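Local coordinates for probable adhesion protein (Pseudomonas aeruginosa PAO1, PDB 6R3Z), which probably captures ferrous iron in the periplasm as the solute-binding protein of a metal transport system, and holds a nickel ion in this crystal structure, at residues R6-T12 with T55-L61; Y19-I23 with Q122-A127. All coordinates share one frame; numbering follows the deposited sequence.

Interaction 1 of 2, residues R6-T12 with T55-L61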
ATOM      1  N   ARG A   6      11.379   9.782  24.741  1.00 39.02           N
ATOM      2  CA  ARG A   6      11.114  10.010  23.315  1.00 35.68           C
ATOM      3  C   ARG A   6      10.573   8.669  22.829  1.00 33.99           C
ATOM      4  O   ARG A   6      11.254   7.646  22.995  1.00 32.61           O
ATOM      5  CB  ARG A   6      12.407  10.398  22.576  1.00 35.32           C
ATOM      6  CG  ARG A   6      12.234  10.744  21.102  1.00 42.04           C
ATOM      7  CD  ARG A   6      13.484  11.366  20.491  1.00 48.43           C
ATOM      8  NE  ARG A   6      13.304  12.793  20.199  1.00 50.99           N
ATOM      9  CZ  ARG A   6      13.878  13.785  20.877  1.00 60.10           C
ATOM     10  NH1 ARG A   6      13.648  15.047  20.542  1.00 49.01           N
ATOM     11  NH2 ARG A   6      14.697  13.521  21.889  1.00 44.96           N
ATOM     12  N   LEU A   7       9.321   8.657  22.324  1.00 27.37           N
ATOM     13  CA  LEU A   7       8.658   7.422  21.874  1.00 27.04           C
ATOM     14  C   LEU A   7       9.452   6.652  20.825  1.00 28.28           C
ATOM     15  O   LEU A   7       9.996   7.246  19.899  1.00 27.49           O
ATOM     16  CB  LEU A   7       7.285   7.715  21.242  1.00 27.26           C
ATOM     17  CG  LEU A   7       6.051   7.961  22.099  1.00 32.12           C
ATOM     18  CD1 LEU A   7       4.830   8.113  21.179  1.00 32.07           C
ATOM     19  CD2 LEU A   7       5.762   6.803  23.033  1.00 33.09           C
ATOM     20  N   ARG A   8       9.459   5.322  20.933  1.00 25.93           N
ATOM     21  CA  ARG A   8      10.062   4.455  19.925  1.00 24.97           C
ATOM     22  C   ARG A   8       8.877   3.712  19.307  1.00 26.45           C
ATOM     23  O   ARG A   8       8.220   2.917  19.984  1.00 26.92           O
ATOM     24  CB  ARG A   8      11.101   3.503  20.560  1.00 25.75           C
ATOM     25  CG  ARG A   8      12.417   4.239  20.838  1.00 28.03           C
ATOM     26  CD  ARG A   8      13.552   3.391  21.420  1.00 33.06           C
ATOM     27  NE  ARG A   8      13.807   2.151  20.674  1.00 32.38           N
ATOM     28  CZ  ARG A   8      14.554   2.059  19.574  1.00 37.18           C
ATOM     29  NH1 ARG A   8      14.739   0.883  18.988  1.00 31.55           N
ATOM     30  NH2 ARG A   8      15.120   3.141  19.055  1.00 28.45           N
ATOM     31  N   ILE A   9       8.564   4.041  18.052  1.00 23.07           N
ATOM     32  CA  ILE A   9       7.396   3.539  17.306  1.00 21.90           C
ATOM     33  C   ILE A   9       7.778   2.527  16.220  1.00 24.87           C
ATOM     34  O   ILE A   9       8.461   2.872  15.252  1.00 25.07           O
ATOM     35  CB  ILE A   9       6.659   4.742  16.651  1.00 23.59           C
ATOM     36  CG1 ILE A   9       6.362   5.862  17.656  1.00 23.51           C
ATOM     37  CG2 ILE A   9       5.378   4.281  15.901  1.00 23.19           C
ATOM     38  CD1 ILE A   9       6.162   7.247  16.926  1.00 24.64           C
ATOM     39  N   GLY A  10       7.237   1.329  16.326  1.00 21.99           N
ATOM     40  CA  GLY A  10       7.463   0.314  15.316  1.00 21.34           C
ATOM     41  C   GLY A  10       6.485   0.446  14.170  1.00 23.84           C
ATOM     42  O   GLY A  10       5.338   0.851  14.368  1.00 23.92           O
ATOM     43  N   ILE A  11       6.957   0.161  12.953  1.00 20.63           N
ATOM     44  CA  ILE A  11       6.170   0.150  11.722  1.00 20.41           C
ATOM     45  C   ILE A  11       6.415  -1.167  10.993  1.00 23.82           C
ATOM     46  O   ILE A  11       7.443  -1.819  11.232  1.00 23.67           O
ATOM     47  CB  ILE A  11       6.376   1.388  10.818  1.00 22.71           C
ATOM     48  CG1 ILE A  11       7.828   1.470  10.256  1.00 23.80           C
ATOM     49  CG2 ILE A  11       5.941   2.673  11.535  1.00 23.72           C
ATOM     50  CD1 ILE A  11       8.061   0.642   8.930  1.00 23.15           C
ATOM     51  N   THR A  12       5.526  -1.525  10.050  1.00 21.72           N
ATOM     52  CA  THR A  12       5.632  -2.830   9.393  1.00 23.01           C
ATOM     53  C   THR A  12       5.919  -2.775   7.895  1.00 27.49           C
ATOM     54  O   THR A  12       6.599  -3.666   7.380  1.00 28.66           O
ATOM     55  CB  THR A  12       4.365  -3.662   9.670  1.00 27.97           C
ATOM     56  OG1 THR A  12       3.265  -3.046   9.005  1.00 24.94           O
ATOM     57  CG2 THR A  12       4.052  -3.802  11.167  1.00 24.71           C
ATOM     58  N   THR A  55      12.459  -3.096  22.596  1.00 29.81           N
ATOM     59  CA  THR A  55      12.965  -1.727  22.772  1.00 29.13           C
ATOM     60  C   THR A  55      11.919  -0.650  22.356  1.00 32.09           C
ATOM     61  O   THR A  55      12.198   0.551  22.449  1.00 29.97           O
ATOM     62  CB  THR A  55      14.316  -1.538  22.027  1.00 37.19           C
ATOM     63  OG1 THR A  55      14.084  -1.422  20.618  1.00 36.41           O
ATOM     64  CG2 THR A  55      15.330  -2.668  22.309  1.00 38.60           C
ATOM     65  N   LEU A  56      10.731  -1.083  21.909  1.00 28.05           N
ATOM     66  CA  LEU A  56       9.669  -0.185  21.427  1.00 27.58           C
ATOM     67  C   LEU A  56       8.621   0.164  22.469  1.00 31.32           C
ATOM     68  O   LEU A  56       8.460  -0.560  23.449  1.00 32.10           O
ATOM     69  CB  LEU A  56       8.980  -0.776  20.174  1.00 26.75           C
ATOM     70  CG  LEU A  56       9.869  -1.267  19.028  1.00 30.16           C
ATOM     71  CD1 LEU A  56       9.036  -1.865  17.921  1.00 30.00           C
ATOM     72  CD2 LEU A  56      10.727  -0.163  18.490  1.00 32.51           C
ATOM     73  N   ASP A  57       7.888   1.278  22.233  1.00 27.02           N
ATOM     74  CA  ASP A  57       6.806   1.739  23.096  1.00 26.14           C
ATOM     75  C   ASP A  57       5.434   1.458  22.507  1.00 27.13           C
ATOM     76  O   ASP A  57       4.442   1.474  23.238  1.00 26.06           O
ATOM     77  CB  ASP A  57       6.930   3.250  23.349  1.00 27.65           C
ATOM     78  CG  ASP A  57       8.235   3.579  24.021  1.00 36.13           C
ATOM     79  OD1 ASP A  57       8.479   3.057  25.137  1.00 37.58           O
ATOM     80  OD2 ASP A  57       9.037   4.301  23.412  1.00 35.42           O
ATOM     81  N   VAL A  58       5.365   1.313  21.177  1.00 24.31           N
ATOM     82  CA  VAL A  58       4.123   1.119  20.424  1.00 24.02           C
ATOM     83  C   VAL A  58       4.434   0.589  19.036  1.00 26.99           C
ATOM     84  O   VAL A  58       5.495   0.912  18.480  1.00 27.63           O
ATOM     85  CB  VAL A  58       3.260   2.430  20.363  1.00 28.24           C
ATOM     86  CG1 VAL A  58       4.013   3.590  19.689  1.00 27.35           C
ATOM     87  CG2 VAL A  58       1.897   2.200  19.692  1.00 27.70           C
ATOM     88  N   VAL A  59       3.510  -0.215  18.471  1.00 21.63           N
ATOM     89  CA  VAL A  59       3.646  -0.690  17.093  1.00 21.76           C
ATOM     90  C   VAL A  59       2.404  -0.237  16.304  1.00 23.28           C
ATOM     91  O   VAL A  59       1.284  -0.497  16.731  1.00 23.19           O
ATOM     92  CB  VAL A  59       3.854  -2.238  16.959  1.00 25.68           C
ATOM     93  CG1 VAL A  59       3.995  -2.649  15.493  1.00 24.66           C
ATOM     94  CG2 VAL A  59       5.067  -2.725  17.764  1.00 26.24           C
ATOM     95  N   VAL A  60       2.621   0.410  15.152  1.00 20.29           N
ATOM     96  CA  VAL A  60       1.570   0.817  14.228  1.00 19.67           C
ATOM     97  C   VAL A  60       1.350  -0.368  13.273  1.00 25.94           C
ATOM     98  O   VAL A  60       2.315  -0.882  12.688  1.00 25.57           O
ATOM     99  CB  VAL A  60       1.933   2.116  13.461  1.00 24.09           C
ATOM    100  CG1 VAL A  60       0.929   2.406  12.331  1.00 23.62           C
ATOM    101  CG2 VAL A  60       1.999   3.300  14.432  1.00 24.31           C
ATOM    102  N   LEU A  61       0.087  -0.796  13.134  1.00 23.54           N
ATOM    103  CA  LEU A  61      -0.276  -1.932  12.283  1.00 23.56           C
ATOM    104  C   LEU A  61      -1.269  -1.576  11.189  1.00 25.55           C
ATOM    105  O   LEU A  61      -2.193  -0.785  11.396  1.00 23.24           O
ATOM    106  CB  LEU A  61      -0.931  -3.056  13.115  1.00 24.86           C
ATOM    107  CG  LEU A  61      -0.113  -3.796  14.182  1.00 29.23           C
ATOM    108  CD1 LEU A  61      -0.937  -4.925  14.794  1.00 30.57           C
ATOM    109  CD2 LEU A  61       1.165  -4.374  13.609  1.00 29.83           C
TER
HETATM  110  O   HOH W   1      11.006   5.387  24.789  1.00 42.23           O
HETATM  111  O   HOH W   2       3.024  -0.321  10.104  1.00 22.56           O

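Interaction 2 of 2, residues Y19-I23 with Q122-A127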
ATOM      1  N   TYR A  19       4.119   7.515   6.720  1.00 19.49           N
ATOM      2  CA  TYR A  19       3.070   8.164   7.512  1.00 19.28           C
ATOM      3  C   TYR A  19       3.643   8.608   8.858  1.00 21.86           C
ATOM      4  O   TYR A  19       3.537   9.776   9.191  1.00 21.34           O
ATOM      5  CB  TYR A  19       1.890   7.231   7.809  1.00 19.62           C
ATOM      6  CG  TYR A  19       1.112   6.624   6.658  1.00 19.38           C
ATOM      7  CD1 TYR A  19       1.229   7.120   5.358  1.00 19.47           C
ATOM      8  CD2 TYR A  19       0.260   5.540   6.870  1.00 20.88           C
ATOM      9  CE1 TYR A  19       0.512   6.543   4.298  1.00 22.72           C
ATOM     10  CE2 TYR A  19      -0.430   4.941   5.820  1.00 21.35           C
ATOM     11  CZ  TYR A  19      -0.325   5.458   4.544  1.00 26.67           C
ATOM     12  OH  TYR A  19      -1.032   4.817   3.551  1.00 24.32           O
ATOM     13  N   VAL A  20       4.226   7.663   9.641  1.00 19.17           N
ATOM     14  CA  VAL A  20       4.688   7.967  11.002  1.00 19.42           C
ATOM     15  C   VAL A  20       5.802   9.043  10.999  1.00 24.07           C
ATOM     16  O   VAL A  20       5.710   9.997  11.780  1.00 23.58           O
ATOM     17  CB  VAL A  20       5.060   6.668  11.775  1.00 22.93           C
ATOM     18  CG1 VAL A  20       5.653   6.985  13.146  1.00 23.40           C
ATOM     19  CG2 VAL A  20       3.817   5.762  11.923  1.00 21.98           C
ATOM     20  N   SER A  21       6.802   8.929  10.097  1.00 21.97           N
ATOM     21  CA  SER A  21       7.891   9.928  10.007  1.00 21.83           C
ATOM     22  C   SER A  21       7.329  11.346   9.758  1.00 24.05           C
ATOM     23  O   SER A  21       7.764  12.302  10.394  1.00 24.68           O
ATOM     24  CB  SER A  21       8.863   9.561   8.884  1.00 25.00           C
ATOM     25  OG  SER A  21       9.485   8.325   9.179  1.00 37.52           O
ATOM     26  N   ASN A  22       6.344  11.469   8.851  1.00 20.65           N
ATOM     27  CA  ASN A  22       5.735  12.778   8.566  1.00 20.97           C
ATOM     28  C   ASN A  22       4.914  13.305   9.740  1.00 24.20           C
ATOM     29  O   ASN A  22       4.912  14.513   9.978  1.00 24.42           O
ATOM     30  CB  ASN A  22       4.948  12.749   7.274  1.00 22.02           C
ATOM     31  CG  ASN A  22       5.873  12.986   6.107  1.00 30.23           C
ATOM     32  OD1 ASN A  22       6.220  14.137   5.804  1.00 25.97           O
ATOM     33  ND2 ASN A  22       6.309  11.908   5.434  1.00 20.56           N
ATOM     34  N   ILE A  23       4.272  12.402  10.500  1.00 19.51           N
ATOM     35  CA  ILE A  23       3.500  12.777  11.679  1.00 19.23           C
ATOM     36  C   ILE A  23       4.436  13.253  12.834  1.00 24.07           C
ATOM     37  O   ILE A  23       4.149  14.264  13.448  1.00 23.66           O
ATOM     38  CB  ILE A  23       2.584  11.627  12.158  1.00 21.54           C
ATOM     39  CG1 ILE A  23       1.468  11.301  11.115  1.00 20.40           C
ATOM     40  CG2 ILE A  23       1.960  11.948  13.535  1.00 22.34           C
ATOM     41  CD1 ILE A  23       0.835   9.929  11.297  1.00 22.74           C
ATOM     42  N   GLN A 122      -5.863   7.040   7.698  1.00 20.20           N
ATOM     43  CA  GLN A 122      -4.872   6.301   8.511  1.00 20.12           C
ATOM     44  C   GLN A 122      -3.912   7.268   9.208  1.00 22.21           C
ATOM     45  O   GLN A 122      -3.653   7.112  10.401  1.00 21.77           O
ATOM     46  CB  GLN A 122      -4.110   5.285   7.656  1.00 20.22           C
ATOM     47  CG  GLN A 122      -5.021   4.171   7.167  1.00 22.39           C
ATOM     48  CD  GLN A 122      -4.290   3.194   6.306  1.00 28.68           C
ATOM     49  OE1 GLN A 122      -3.634   2.291   6.812  1.00 26.24           O
ATOM     50  NE2 GLN A 122      -4.399   3.352   4.993  1.00 24.52           N
ATOM     51  N   VAL A 123      -3.430   8.287   8.474  1.00 19.38           N
ATOM     52  CA  VAL A 123      -2.508   9.299   9.010  1.00 19.73           C
ATOM     53  C   VAL A 123      -3.175  10.012  10.201  1.00 24.28           C
ATOM     54  O   VAL A 123      -2.548  10.134  11.264  1.00 23.50           O
ATOM     55  CB  VAL A 123      -2.026  10.271   7.899  1.00 23.57           C
ATOM     56  CG1 VAL A 123      -1.465  11.573   8.479  1.00 24.89           C
ATOM     57  CG2 VAL A 123      -0.980   9.585   7.016  1.00 22.90           C
ATOM     58  N   ASN A 124      -4.454  10.423  10.038  1.00 22.53           N
ATOM     59  CA  ASN A 124      -5.185  11.113  11.107  1.00 23.66           C
ATOM     60  C   ASN A 124      -5.403  10.220  12.331  1.00 25.78           C
ATOM     61  O   ASN A 124      -5.222  10.681  13.459  1.00 25.02           O
ATOM     62  CB  ASN A 124      -6.486  11.719  10.580  1.00 26.33           C
ATOM     63  CG  ASN A 124      -6.242  12.871   9.628  1.00 34.67           C
ATOM     64  OD1 ASN A 124      -5.257  13.612   9.743  1.00 32.60           O
ATOM     65  ND2 ASN A 124      -7.160  13.082   8.701  1.00 35.46           N
ATOM     66  N   THR A 125      -5.688   8.927  12.106  1.00 21.45           N
ATOM     67  CA  THR A 125      -5.884   7.954  13.191  1.00 22.13           C
ATOM     68  C   THR A 125      -4.577   7.742  13.951  1.00 24.35           C
ATOM     69  O   THR A 125      -4.566   7.788  15.191  1.00 23.51           O
ATOM     70  CB  THR A 125      -6.475   6.653  12.637  1.00 24.87           C
ATOM     71  OG1 THR A 125      -7.808   6.933  12.185  1.00 26.05           O
ATOM     72  CG2 THR A 125      -6.540   5.541  13.689  1.00 25.52           C
ATOM     73  N   ILE A 126      -3.464   7.531  13.199  1.00 19.96           N
ATOM     74  CA  ILE A 126      -2.153   7.348  13.814  1.00 19.04           C
ATOM     75  C   ILE A 126      -1.784   8.572  14.685  1.00 23.04           C
ATOM     76  O   ILE A 126      -1.408   8.396  15.844  1.00 24.28           O
ATOM     77  CB  ILE A 126      -1.070   6.993  12.751  1.00 21.39           C
ATOM     78  CG1 ILE A 126      -1.387   5.625  12.072  1.00 19.97           C
ATOM     79  CG2 ILE A 126       0.329   6.950  13.384  1.00 21.84           C
ATOM     80  CD1 ILE A 126      -0.739   5.426  10.674  1.00 23.31           C
ATOM     81  N   ALA A 127      -1.925   9.798  14.144  1.00 21.06           N
ATOM     82  CA  ALA A 127      -1.581  11.031  14.863  1.00 22.00           C
ATOM     83  C   ALA A 127      -2.383  11.183  16.165  1.00 26.72           C
ATOM     84  O   ALA A 127      -1.817  11.573  17.185  1.00 26.26           O
ATOM     85  CB  ALA A 127      -1.800  12.251  13.973  1.00 22.60           C
TER

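Interaction 1 of 2, residues R6-T12 with T55-L61
The guanidinium edge of Arg8 carrying NE and NH1 faces Thr55, and each nitrogen bonds a different oxygen of that residue. Arg8 NE reaches Thr55 O at 2.9 Å, with the acceptor almost exactly in the guanidinium plane, although the donor stands 50° above the plane of the carbonyl and so misses its lone pairs. Arg8 NH1 meets Thr55 OG1, also at 2.9 Å and close to the plane; a bend at chi3 (50°) brings both nitrogens to one residue. Leu56 CD2 approaches the group obliquely. Thr55 OG1 is held further by Arg52 O, while Arg8 NH2 has a long, weak ion pair with Glu29. The carboxylate of Asp57 takes Arg8 N on the anti lone pair of OD2 at 2.7 Å, and Asp57 N returns a nearly straight bond to Arg8 O. Water 1 bridges the same OD2 to Arg6 O. From here the ladder becomes regular: Gly10 N donates to Val58 O (2.8 Å) and Val60 N to Gly10 O (2.9 Å), joining 8-11 and 58-61 as the two central parallel strands of a four-stranded sheet of order 2-1-3-4 in this solute-binding protein of family 9. On one face Ile9 CG1 lies beside Val58 CG1 at 3.8 Å, the side chains pointing the same way, and Ile9 CG2 touches Val60 CG2; helix 116-133 packs over them. On the other face Leu56 CD1 lies against the backbone of Gly10, 3.7 Å from Gly10 CA. Beyond the ladder, water 2 accepts from Thr12 N and donates to Val60 O, replacing the next direct bond. The Thr12 and Leu61 side chains cross at about a right angle, CG2 of Thr12 meeting CD2 of Leu61, while Thr12 OG1 bonds Asp67, next in sequence to the metal ligand His66.

Interaction 2 of 2, residues Y19-I23 with Q122-A127
Tyr19 overlaps Val123 obliquely, its CG 3.6 Å from Val123 CG2, while Ile126 CD1 comes up to the ring edge, 3.9 Å from Tyr19 CD2. With CG anti to its own carbonyl carbon (chi1 -59°), the ring leans across to the helix of 122-127. One turn on, Ile23 crosses Ile126 at about a right angle. Ile23 CD1 lies 3.7 Å from Ile126 CG2 and 3.4 Å from the backbone oxygen of Val123, which is already bonded within its helix by Ala127 N. Ile23 CG2, anti to the backbone N, rests on Ala127 CB at 3.8 Å, and Val20 CG2 meets Ile126 CG2 at 4.0 Å. Tyr19 and Ile23, one turn apart, with Val20 beside them, form the face by which helix 14-24 packs on helix 116-133, the axes 10.0 Å apart and crossing at -58°. The polar ends reach across to the opposite helix: Tyr19 OH bonds Ser119 OG, and Gln122 OE1 bonds the hydroxyl of Tyr16. Tyr16 and Tyr261 make edge-to-face contacts with the Tyr19 ring. Segments 19-23 and 122-127 share no hydrogen bond and meet by apolar packing, while the bonds to Ser119 and Tyr16 tie the two helices together just beyond the packed residues.

In the fold
Interactions 1 and 2 are successive layers of one lobe, their centres 12 Å apart. Strand 8-11 runs on into helix 14-24, so segments 6-12 and 19-23 belong to consecutive elements. Val20 bridges the layers, packing on Ile9, Ile11 and Val60, and Val60 CG1 also meets Ile126 CD1 at 3.8 Å. Interaction 2 is wholly buried, with apolar side chains doing the work. Interaction 1 is buried along its ladder but reaches the surface at Arg6 and Thr55, and there it relies on charged and polar groups and a water. The Thr12 side chain of interaction 1 lies about 11 Å from the nickel ion; the Tyr19 side chain of interaction 2 is about 13 Å away.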